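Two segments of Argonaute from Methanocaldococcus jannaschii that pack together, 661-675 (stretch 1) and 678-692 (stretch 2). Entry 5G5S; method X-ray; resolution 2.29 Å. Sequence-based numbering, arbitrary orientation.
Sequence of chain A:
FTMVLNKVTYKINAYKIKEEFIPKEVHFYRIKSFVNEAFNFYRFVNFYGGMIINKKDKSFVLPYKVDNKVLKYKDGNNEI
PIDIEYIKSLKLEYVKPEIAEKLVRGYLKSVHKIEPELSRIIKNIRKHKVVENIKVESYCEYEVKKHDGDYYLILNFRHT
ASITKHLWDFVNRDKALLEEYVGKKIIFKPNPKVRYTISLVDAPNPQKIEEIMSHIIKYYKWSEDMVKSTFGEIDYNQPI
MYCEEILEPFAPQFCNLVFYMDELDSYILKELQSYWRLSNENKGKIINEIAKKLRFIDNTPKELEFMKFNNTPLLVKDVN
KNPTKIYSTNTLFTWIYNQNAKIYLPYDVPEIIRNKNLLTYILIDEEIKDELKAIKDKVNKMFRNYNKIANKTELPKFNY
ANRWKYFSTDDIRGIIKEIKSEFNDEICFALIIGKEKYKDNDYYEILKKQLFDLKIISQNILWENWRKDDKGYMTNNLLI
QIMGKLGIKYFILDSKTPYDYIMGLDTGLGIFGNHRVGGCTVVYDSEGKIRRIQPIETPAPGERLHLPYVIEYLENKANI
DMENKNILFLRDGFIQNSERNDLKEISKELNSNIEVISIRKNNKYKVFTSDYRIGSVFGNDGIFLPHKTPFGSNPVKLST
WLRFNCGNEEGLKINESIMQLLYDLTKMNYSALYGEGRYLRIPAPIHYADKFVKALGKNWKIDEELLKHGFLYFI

Stretch 1 661-675: LLYDLTKMNYSALYG
Stretch 2 678-692: RYLRIPAPIHYADKF

Stretch 1 enters as the last turns of a helix that begins earlier in the chain, with phi/psi near -61/-46 at Leu661, and then gives way to loop; Met668 (-84/55) and Asn669 (-103/133) have left helical values, and Gly675 adopts a positive phi (64/-166). Stretch 2 reverses this order: a loop in which Tyr679 (-98/155) and Leu680 (-81/160) are extended, Arg681 (-75/-41) is not, and Ile682 (-117/146) is extended again leads through Pro683 (-46/138) at the N-cap position into helix 684-692, where His687 N donates to Pro683 O over 3.1 Å. The helix axes approach to 9.6 Å, and their N-to-C directions differ by 50°.

The closest register pair lies beside the start of the second helix: the CA atoms of Thr666 and Pro683 are 4.2 Å apart; in the preceding loop the CA atoms of Lys667 and Tyr679 are 5.0 Å apart. Two nearly linear backbone hydrogen bonds fix the register. Ala684 N donates to Leu665 O (3.0 Å, 166°), and Leu680 N donates to Thr666 O (2.8 Å, 176°). Consecutive carbonyls of stretch 1 thus receive amides four residues apart in stretch 2.

Apolar contacts gather beside the Ala684-Leu665 bond. Leu665 (chi1 m, chi2 t) points its CA-to-CB bond toward stretch 2, its CB lying 3.8 Å from Pro683 CB and 4.2 Å from Pro685 CD. Leu662, also m,t, brings CD2 to 4.0 Å from Pro683 CG. Both prolines have C-gamma exo pucker. Thr666 (chi1 p) turns OG1 back to its own helix, donating to Tyr663 O at 2.6 Å, while CG2 lies 3.7 Å from Pro683 N. Met668 CB is 4.3 Å from Ala684 CB.

Tyr679 (chi1 -36°, chi2 -46°) offers a ring face to Lys667: CG of Lys667 sits 4.0 Å from the centroid of the Tyr679 ring, 27° off its normal, a CH-pi contact. The lysine has an off-well chi1 of -146°, then t, t, p, and its NZ ends 3.2 Å from Tyr679 OH.

Further along, Tyr688 (chi1 m, chi2 -55°) reaches from the helix to the loop. Its OH accepts from Tyr670 N (3.1 Å, 164°) and shares a 2.7 Å hydrogen bond with Ser671 OG, in which either hydroxyl could donate. Both stretch 1 atoms lie at the edge of the Tyr688 ring, near its plane. Ser671 (chi1 -46°) also places OG 3.1 Å from Lys691 NZ. That lysine (m,t,t,t) donates from NZ to His687 NE2 at 3.1 Å, one helical turn earlier, and approaches the edge of the Tyr674 ring, NZ to CD2 4.1 Å.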

# COMPACT_ATOMS: atom_id res chain seq x y z
N LEU A 661 3.39 -18.81 -1.05
CA LEU A 661 3.68 -18.07 -2.28
C LEU A 661 3.70 -16.56 -2.02
O LEU A 661 4.60 -15.87 -2.50
CB LEU A 661 2.66 -18.41 -3.39
CG LEU A 661 2.72 -17.52 -4.68
CD1 LEU A 661 4.06 -17.63 -5.37
CD2 LEU A 661 1.64 -17.87 -5.63
N LEU A 662 2.71 -16.05 -1.28
CA LEU A 662 2.60 -14.63 -0.95
C LEU A 662 3.76 -14.18 -0.09
O LEU A 662 4.32 -13.12 -0.36
CB LEU A 662 1.24 -14.31 -0.32
CG LEU A 662 0.01 -14.56 -1.23
CD1 LEU A 662 -1.28 -14.29 -0.49
CD2 LEU A 662 0.09 -13.78 -2.53
N TYR A 663 4.16 -15.04 0.89
CA TYR A 663 5.33 -14.81 1.73
C TYR A 663 6.60 -14.76 0.89
O TYR A 663 7.44 -13.89 1.14
CB TYR A 663 5.49 -15.90 2.82
CG TYR A 663 6.73 -15.68 3.67
CD1 TYR A 663 6.81 -14.61 4.56
CD2 TYR A 663 7.87 -16.47 3.49
CE1 TYR A 663 7.97 -14.37 5.30
CE2 TYR A 663 9.02 -16.25 4.24
CZ TYR A 663 9.07 -15.20 5.14
OH TYR A 663 10.21 -14.97 5.89
N ASP A 664 6.75 -15.69 -0.06
CA ASP A 664 7.93 -15.74 -0.94
C ASP A 664 8.05 -14.46 -1.74
O ASP A 664 9.16 -14.02 -2.00
CB ASP A 664 7.85 -16.93 -1.91
CG ASP A 664 7.93 -18.33 -1.31
OD1 ASP A 664 8.29 -18.44 -0.12
OD2 ASP A 664 7.58 -19.30 -2.02
N LEU A 665 6.90 -13.87 -2.15
CA LEU A 665 6.85 -12.63 -2.93
C LEU A 665 7.20 -11.39 -2.13
O LEU A 665 7.64 -10.42 -2.72
CB LEU A 665 5.51 -12.49 -3.67
CG LEU A 665 5.24 -13.50 -4.79
CD1 LEU A 665 3.76 -13.52 -5.17
CD2 LEU A 665 6.10 -13.21 -6.02
N THR A 666 7.08 -11.42 -0.78
CA THR A 666 7.50 -10.30 0.10
C THR A 666 9.06 -10.26 0.17
O THR A 666 9.66 -9.25 0.57
CB THR A 666 6.89 -10.45 1.53
OG1 THR A 666 7.55 -11.50 2.26
CG2 THR A 666 5.37 -10.64 1.54
N LYS A 667 9.69 -11.38 -0.19
CA LYS A 667 11.14 -11.56 -0.21
C LYS A 667 11.77 -11.07 -1.53
O LYS A 667 12.98 -10.89 -1.58
CB LYS A 667 11.46 -13.04 0.04
CG LYS A 667 12.72 -13.31 0.82
CD LYS A 667 12.98 -14.81 0.89
CE LYS A 667 14.11 -15.17 1.82
NZ LYS A 667 13.65 -15.26 3.23
N MET A 668 10.97 -10.85 -2.59
CA MET A 668 11.47 -10.35 -3.88
C MET A 668 11.56 -8.81 -3.85
O MET A 668 11.03 -8.10 -4.69
CB MET A 668 10.63 -10.89 -5.06
CG MET A 668 10.74 -12.41 -5.25
SD MET A 668 12.44 -13.10 -5.27
CE MET A 668 13.09 -12.36 -6.75
N ASN A 669 12.29 -8.33 -2.86
CA ASN A 669 12.50 -6.94 -2.49
C ASN A 669 13.86 -6.37 -2.92
O ASN A 669 14.90 -6.98 -2.67
CB ASN A 669 12.35 -6.83 -0.94
CG ASN A 669 12.29 -5.42 -0.43
OD1 ASN A 669 12.63 -5.13 0.71
ND2 ASN A 669 11.79 -4.53 -1.23
N TYR A 670 13.83 -5.16 -3.51
CA TYR A 670 15.00 -4.37 -3.87
C TYR A 670 14.95 -3.06 -3.08
O TYR A 670 15.85 -2.25 -3.22
CB TYR A 670 15.09 -4.12 -5.37
CG TYR A 670 15.54 -5.35 -6.15
CD1 TYR A 670 16.89 -5.61 -6.36
CD2 TYR A 670 14.61 -6.22 -6.71
CE1 TYR A 670 17.30 -6.72 -7.09
CE2 TYR A 670 15.01 -7.34 -7.43
CZ TYR A 670 16.36 -7.59 -7.62
OH TYR A 670 16.76 -8.69 -8.33
N SER A 671 13.92 -2.85 -2.23
CA SER A 671 13.74 -1.68 -1.35
C SER A 671 14.42 -1.99 0.00
O SER A 671 13.81 -1.86 1.07
CB SER A 671 12.26 -1.37 -1.14
OG SER A 671 11.53 -1.38 -2.36
N ALA A 672 15.68 -2.43 -0.06
CA ALA A 672 16.51 -2.82 1.07
C ALA A 672 16.80 -1.68 2.06
O ALA A 672 17.02 -1.95 3.24
CB ALA A 672 17.79 -3.45 0.57
N LEU A 673 16.79 -0.43 1.58
CA LEU A 673 17.06 0.77 2.39
C LEU A 673 15.82 1.30 3.12
O LEU A 673 15.96 2.02 4.11
CB LEU A 673 17.68 1.88 1.53
CG LEU A 673 19.08 1.65 0.99
CD1 LEU A 673 19.31 2.46 -0.27
CD2 LEU A 673 20.15 1.97 2.05
N TYR A 674 14.60 0.94 2.64
CA TYR A 674 13.33 1.38 3.23
C TYR A 674 12.63 0.27 4.03
O TYR A 674 13.09 -0.87 4.06
CB TYR A 674 12.36 1.89 2.15
CG TYR A 674 12.91 2.92 1.18
CD1 TYR A 674 13.68 3.99 1.63
CD2 TYR A 674 12.59 2.87 -0.17
CE1 TYR A 674 14.18 4.95 0.75
CE2 TYR A 674 13.05 3.84 -1.06
CZ TYR A 674 13.86 4.86 -0.60
OH TYR A 674 14.34 5.81 -1.48
N GLY A 675 11.51 0.66 4.65
CA GLY A 675 10.62 -0.21 5.41
C GLY A 675 11.20 -0.84 6.66
O GLY A 675 12.26 -0.44 7.14
N ARG A 678 14.39 -6.41 6.04
CA ARG A 678 14.74 -6.92 4.71
C ARG A 678 13.56 -7.22 3.79
O ARG A 678 13.64 -6.93 2.59
CB ARG A 678 15.61 -8.19 4.88
CG ARG A 678 16.48 -8.51 3.67
CD ARG A 678 17.77 -9.18 4.08
NE ARG A 678 18.62 -8.29 4.88
CZ ARG A 678 19.46 -7.40 4.37
NH1 ARG A 678 19.61 -7.28 3.05
NH2 ARG A 678 20.17 -6.62 5.17
N TYR A 679 12.49 -7.86 4.32
CA TYR A 679 11.33 -8.28 3.54
C TYR A 679 10.15 -7.32 3.64
O TYR A 679 10.07 -6.54 4.59
CB TYR A 679 10.94 -9.76 3.84
CG TYR A 679 12.13 -10.67 4.09
CD1 TYR A 679 13.25 -10.65 3.27
CD2 TYR A 679 12.12 -11.58 5.15
CE1 TYR A 679 14.36 -11.45 3.53
CE2 TYR A 679 13.22 -12.40 5.42
CZ TYR A 679 14.34 -12.33 4.60
OH TYR A 679 15.43 -13.14 4.84
N LEU A 680 9.27 -7.31 2.61
CA LEU A 680 8.12 -6.40 2.56
C LEU A 680 6.96 -6.87 3.41
O LEU A 680 6.88 -8.05 3.73
CB LEU A 680 7.68 -6.17 1.11
CG LEU A 680 8.73 -5.60 0.15
CD1 LEU A 680 8.41 -5.95 -1.28
CD2 LEU A 680 8.92 -4.11 0.34
N ARG A 681 6.04 -5.96 3.77
CA ARG A 681 4.83 -6.30 4.50
C ARG A 681 3.84 -6.97 3.51
O ARG A 681 3.16 -7.95 3.86
CB ARG A 681 4.19 -5.03 5.10
CG ARG A 681 2.98 -5.36 5.98
CD ARG A 681 2.40 -4.18 6.72
NE ARG A 681 1.11 -4.56 7.30
CZ ARG A 681 -0.03 -3.91 7.10
NH1 ARG A 681 -0.06 -2.80 6.37
NH2 ARG A 681 -1.15 -4.34 7.67
N ILE A 682 3.77 -6.42 2.29
CA ILE A 682 2.88 -6.94 1.26
C ILE A 682 3.65 -7.47 0.06
O ILE A 682 4.72 -6.94 -0.22
CB ILE A 682 1.70 -5.97 0.92
CG1 ILE A 682 2.15 -4.71 0.19
CG2 ILE A 682 0.78 -5.67 2.13
CD1 ILE A 682 1.09 -4.18 -0.72
N PRO A 683 3.18 -8.54 -0.64
CA PRO A 683 3.93 -9.07 -1.80
C PRO A 683 4.44 -8.02 -2.79
O PRO A 683 3.72 -7.10 -3.11
CB PRO A 683 2.92 -10.03 -2.46
CG PRO A 683 2.06 -10.47 -1.35
CD PRO A 683 1.93 -9.31 -0.43
N ALA A 684 5.69 -8.17 -3.28
CA ALA A 684 6.32 -7.23 -4.22
C ALA A 684 5.48 -6.81 -5.47
O ALA A 684 5.45 -5.60 -5.74
CB ALA A 684 7.72 -7.69 -4.60
N PRO A 685 4.74 -7.69 -6.20
CA PRO A 685 3.94 -7.21 -7.35
C PRO A 685 2.94 -6.09 -7.02
O PRO A 685 2.93 -5.06 -7.70
CB PRO A 685 3.25 -8.48 -7.87
CG PRO A 685 4.12 -9.60 -7.38
CD PRO A 685 4.63 -9.16 -6.06
N ILE A 686 2.13 -6.28 -5.94
CA ILE A 686 1.14 -5.30 -5.50
C ILE A 686 1.80 -4.07 -4.84
O ILE A 686 1.39 -2.94 -5.11
CB ILE A 686 -0.06 -5.92 -4.71
CG1 ILE A 686 -1.14 -4.86 -4.36
CG2 ILE A 686 0.39 -6.74 -3.48
CD1 ILE A 686 -2.43 -5.38 -3.79
N HIS A 687 2.86 -4.30 -4.03
CA HIS A 687 3.65 -3.25 -3.36
C HIS A 687 4.23 -2.24 -4.38
O HIS A 687 4.15 -1.03 -4.16
CB HIS A 687 4.78 -3.88 -2.52
CG HIS A 687 5.78 -2.90 -1.99
ND1 HIS A 687 5.56 -2.20 -0.81
CD2 HIS A 687 6.99 -2.54 -2.49
CE1 HIS A 687 6.61 -1.43 -0.64
NE2 HIS A 687 7.50 -1.58 -1.63
N TYR A 688 4.84 -2.74 -5.46
CA TYR A 688 5.45 -1.92 -6.50
C TYR A 688 4.44 -1.26 -7.43
O TYR A 688 4.70 -0.16 -7.91
CB TYR A 688 6.58 -2.67 -7.24
CG TYR A 688 7.82 -2.87 -6.39
CD1 TYR A 688 8.47 -1.80 -5.79
CD2 TYR A 688 8.39 -4.14 -6.26
CE1 TYR A 688 9.63 -1.98 -5.03
CE2 TYR A 688 9.56 -4.33 -5.51
CZ TYR A 688 10.16 -3.24 -4.89
OH TYR A 688 11.29 -3.44 -4.13
N ALA A 689 3.27 -1.91 -7.66
CA ALA A 689 2.18 -1.33 -8.44
C ALA A 689 1.67 -0.06 -7.71
O ALA A 689 1.46 0.98 -8.34
CB ALA A 689 1.03 -2.32 -8.60
N ASP A 690 1.53 -0.15 -6.37
CA ASP A 690 1.09 0.96 -5.53
C ASP A 690 2.12 2.10 -5.53
O ASP A 690 1.73 3.26 -5.64
CB ASP A 690 0.77 0.50 -4.10
CG ASP A 690 0.29 1.64 -3.21
OD1 ASP A 690 -0.78 2.23 -3.52
OD2 ASP A 690 1.01 1.98 -2.26
N LYS A 691 3.42 1.77 -5.46
CA LYS A 691 4.53 2.73 -5.50
C LYS A 691 4.62 3.47 -6.85
O LYS A 691 5.04 4.63 -6.88
CB LYS A 691 5.86 2.02 -5.17
CG LYS A 691 6.17 1.94 -3.67
CD LYS A 691 7.54 1.30 -3.45
CE LYS A 691 8.20 1.71 -2.14
NZ LYS A 691 9.37 0.84 -1.81
N PHE A 692 4.24 2.81 -7.96
CA PHE A 692 4.26 3.42 -9.28
C PHE A 692 3.11 4.41 -9.42
O PHE A 692 3.31 5.51 -9.94
CB PHE A 692 4.28 2.38 -10.41
CG PHE A 692 4.24 3.01 -11.80
CD1 PHE A 692 5.39 3.50 -12.39
CD2 PHE A 692 3.03 3.16 -12.47
CE1 PHE A 692 5.34 4.11 -13.65
CE2 PHE A 692 2.99 3.76 -13.73
CZ PHE A 692 4.15 4.22 -14.32